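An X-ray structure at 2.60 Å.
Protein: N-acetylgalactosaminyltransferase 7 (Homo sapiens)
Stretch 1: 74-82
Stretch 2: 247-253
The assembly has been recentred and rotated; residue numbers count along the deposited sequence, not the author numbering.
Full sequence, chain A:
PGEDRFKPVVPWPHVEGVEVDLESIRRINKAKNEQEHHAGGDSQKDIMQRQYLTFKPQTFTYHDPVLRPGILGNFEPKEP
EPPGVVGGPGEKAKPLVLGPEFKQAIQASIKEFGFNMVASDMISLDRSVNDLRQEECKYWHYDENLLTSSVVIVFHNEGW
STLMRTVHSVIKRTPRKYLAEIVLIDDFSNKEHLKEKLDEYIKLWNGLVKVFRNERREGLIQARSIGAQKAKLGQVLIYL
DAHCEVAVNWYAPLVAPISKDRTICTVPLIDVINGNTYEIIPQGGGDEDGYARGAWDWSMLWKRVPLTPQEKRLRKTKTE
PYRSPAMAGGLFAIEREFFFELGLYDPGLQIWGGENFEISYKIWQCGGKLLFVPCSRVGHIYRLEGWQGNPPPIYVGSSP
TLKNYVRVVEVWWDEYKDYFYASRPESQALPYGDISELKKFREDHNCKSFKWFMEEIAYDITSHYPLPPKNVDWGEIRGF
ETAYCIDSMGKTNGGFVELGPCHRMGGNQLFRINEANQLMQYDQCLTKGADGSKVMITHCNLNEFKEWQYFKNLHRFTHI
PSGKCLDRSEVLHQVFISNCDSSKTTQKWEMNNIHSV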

# COMPACT_ATOMS: atom_id res chain seq x y z
N ASN A 74 31.51 12.51 34.17
CA ASN A 74 30.83 13.20 35.25
C ASN A 74 29.37 13.48 35.02
O ASN A 74 28.69 13.88 35.93
CB ASN A 74 31.53 14.52 35.54
CG ASN A 74 31.87 15.29 34.29
OD1 ASN A 74 32.11 14.71 33.25
ND2 ASN A 74 31.89 16.59 34.40
N PHE A 75 28.88 13.30 33.81
CA PHE A 75 27.44 13.42 33.59
C PHE A 75 26.77 12.06 33.47
O PHE A 75 25.62 11.98 33.03
CB PHE A 75 27.16 14.27 32.36
CG PHE A 75 27.35 15.73 32.60
CD1 PHE A 75 28.63 16.27 32.59
CD2 PHE A 75 26.27 16.56 32.85
CE1 PHE A 75 28.82 17.63 32.81
CE2 PHE A 75 26.45 17.91 33.08
CZ PHE A 75 27.73 18.45 33.06
N GLU A 76 27.45 11.01 33.84
CA GLU A 76 26.82 9.71 33.89
C GLU A 76 26.03 9.59 35.18
O GLU A 76 26.59 9.78 36.25
CB GLU A 76 27.86 8.61 33.82
CG GLU A 76 27.25 7.38 33.25
CD GLU A 76 26.89 7.58 31.82
OE1 GLU A 76 26.04 6.83 31.30
OE2 GLU A 76 27.46 8.53 31.22
N PRO A 77 24.75 9.26 35.12
CA PRO A 77 24.03 9.02 36.37
C PRO A 77 24.79 8.02 37.24
O PRO A 77 25.33 7.02 36.76
CB PRO A 77 22.68 8.47 35.90
CG PRO A 77 22.51 9.05 34.53
CD PRO A 77 23.90 9.08 33.93
N LYS A 78 24.83 8.31 38.54
CA LYS A 78 25.58 7.48 39.48
C LYS A 78 24.91 6.12 39.69
O LYS A 78 25.59 5.08 39.70
CB LYS A 78 25.72 8.22 40.81
CG LYS A 78 25.64 9.75 40.68
CD LYS A 78 25.25 10.38 42.01
CE LYS A 78 24.05 9.63 42.59
NZ LYS A 78 23.91 9.84 44.05
N GLU A 79 23.59 6.08 39.88
CA GLU A 79 22.90 4.83 40.15
C GLU A 79 21.75 4.63 39.18
O GLU A 79 21.18 5.60 38.68
CB GLU A 79 22.37 4.80 41.58
CG GLU A 79 23.13 3.86 42.48
CD GLU A 79 23.82 4.61 43.59
OE1 GLU A 79 24.96 4.23 43.97
OE2 GLU A 79 23.22 5.59 44.08
N PRO A 80 21.35 3.37 38.94
CA PRO A 80 20.41 3.10 37.84
C PRO A 80 19.13 3.89 37.99
O PRO A 80 18.76 4.32 39.08
CB PRO A 80 20.16 1.59 37.93
CG PRO A 80 20.48 1.24 39.35
CD PRO A 80 21.59 2.17 39.77
N GLU A 81 18.44 4.06 36.87
CA GLU A 81 17.35 5.02 36.83
C GLU A 81 16.10 4.44 37.48
O GLU A 81 15.62 3.37 37.07
CB GLU A 81 17.03 5.43 35.40
CG GLU A 81 16.00 6.55 35.31
CD GLU A 81 15.70 6.97 33.88
OE1 GLU A 81 14.51 6.90 33.46
OE2 GLU A 81 16.66 7.35 33.16
N PRO A 82 15.51 5.13 38.45
CA PRO A 82 14.27 4.64 39.10
C PRO A 82 13.14 4.50 38.09
O PRO A 82 12.83 5.47 37.38
CB PRO A 82 13.95 5.74 40.12
CG PRO A 82 15.09 6.74 40.04
CD PRO A 82 15.83 6.52 38.77
N ALA A 247 17.61 10.01 25.58
CA ALA A 247 18.44 9.03 26.29
C ALA A 247 19.13 9.64 27.51
O ALA A 247 19.06 10.85 27.76
CB ALA A 247 19.50 8.48 25.35
N VAL A 248 19.85 8.81 28.30
CA VAL A 248 20.48 9.36 29.50
C VAL A 248 21.81 9.99 29.13
O VAL A 248 22.54 9.49 28.27
CB VAL A 248 20.65 8.31 30.64
CG1 VAL A 248 19.58 7.23 30.61
CG2 VAL A 248 22.07 7.75 30.74
N ASN A 249 22.11 11.11 29.79
CA ASN A 249 23.24 11.97 29.46
C ASN A 249 23.25 12.32 27.98
O ASN A 249 24.26 12.13 27.28
CB ASN A 249 24.56 11.35 29.88
CG ASN A 249 25.70 12.31 29.75
OD1 ASN A 249 25.48 13.52 29.78
ND2 ASN A 249 26.91 11.80 29.60
N TRP A 250 22.11 12.84 27.49
CA TRP A 250 22.02 13.32 26.12
C TRP A 250 22.51 14.74 25.98
O TRP A 250 22.85 15.16 24.87
CB TRP A 250 20.59 13.28 25.58
CG TRP A 250 19.67 14.25 26.28
CD1 TRP A 250 19.22 14.16 27.57
CD2 TRP A 250 19.07 15.45 25.74
NE1 TRP A 250 18.38 15.21 27.86
CE2 TRP A 250 18.28 16.02 26.77
CE3 TRP A 250 19.12 16.09 24.48
CZ2 TRP A 250 17.54 17.20 26.59
CZ3 TRP A 250 18.39 17.27 24.31
CH2 TRP A 250 17.61 17.81 25.36
N TYR A 251 22.55 15.48 27.09
CA TYR A 251 22.69 16.92 27.02
C TYR A 251 24.14 17.35 26.84
O TYR A 251 24.45 18.18 25.97
CB TYR A 251 22.08 17.55 28.27
CG TYR A 251 22.05 19.05 28.17
CD1 TYR A 251 20.98 19.69 27.59
CD2 TYR A 251 23.13 19.83 28.63
CE1 TYR A 251 20.95 21.08 27.46
CE2 TYR A 251 23.12 21.21 28.51
CZ TYR A 251 22.02 21.83 27.92
OH TYR A 251 21.97 23.19 27.79
N ALA A 252 25.05 16.83 27.66
CA ALA A 252 26.43 17.30 27.60
C ALA A 252 27.09 16.98 26.26
O ALA A 252 27.62 17.90 25.62
CB ALA A 252 27.22 16.71 28.78
N PRO A 253 27.08 15.75 25.78
CA PRO A 253 27.58 15.48 24.42
C PRO A 253 26.99 16.41 23.36
O PRO A 253 27.72 16.86 22.47
CB PRO A 253 27.16 14.02 24.17
CG PRO A 253 26.52 13.53 25.47
CD PRO A 253 26.21 14.69 26.32

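This is a small contact held by side-chain packing, with no hydrogen bond between the two stretches. It buries 292 Å², both sides summed. The stretches lie far apart in sequence; any two touching residues are at least 167 positions apart. Stretch 1 has no regular helix or strand. Stretch 2 begins as loop and leads into a helix that includes Ala252 and Pro253.

The backbones come closest at Phe75 and Asn249, whose CA atoms are 6.1 Å apart. These two residues are also the most covered in their stretches, at 61 Å² each, with Val248 close behind at 59 Å². Both point their CA-to-CB bonds toward the other stretch. Phe75 CB lies 3.2 Å from Asn249 OD1, the shortest approach in the contact. A carbon meets a carbonyl oxygen here, so this is close packing and not a conventional hydrogen bond. Asn249 holds its side chain in the t rotamer, and its backbone has a positive phi of 50°.

The Phe75 ring packs against Ala252. Ala252 CB sits over one face of the ring, 4.1 Å from the ring centroid and 16° off the ring normal. This is a CH-pi contact. The nearest ring atom is Phe75 CG, 3.9 Å from Ala252 CB. The methyl group therefore lies over the face but off the ring centre, displaced toward Phe75 CG. Phe75 has chi1 in the m well. Asn249 OD1 approaches the same ring obliquely.

Val248 meets three residues of stretch 1. Its CG2 is 3.9 Å from Pro77 CD, an apolar contact between two side chains. The same methyl carbon, Val248 CG2, is 4.1 Å from Glu76 OE1. The other methyl, Val248 CG1, is 3.9 Å from Glu81 OE2. The two methyls thus reach different parts of stretch 1. Val248 chi1 is -29°, between the usual wells.

The two glutamates bring charged groups to the contact but form no salt bridge across it. Glu76 starts with its CA-to-CB bond pointing away, yet the end of its side chain comes nearer. Its OE2 reaches 3.7 Å from Asn249 ND2. The groups are polar, but this pair is not a hydrogen bond. Glu76 OE1 and both carboxylate oxygens of Glu81 are hydrogen-bonded elsewhere in the structure. Between Pro77 and Glu81 the chain leaves stretch 2: the side chains of Lys78, Glu79 and Pro80 all stay more than 9 Å from it. Lys78 and Glu79 are also poorly ordered.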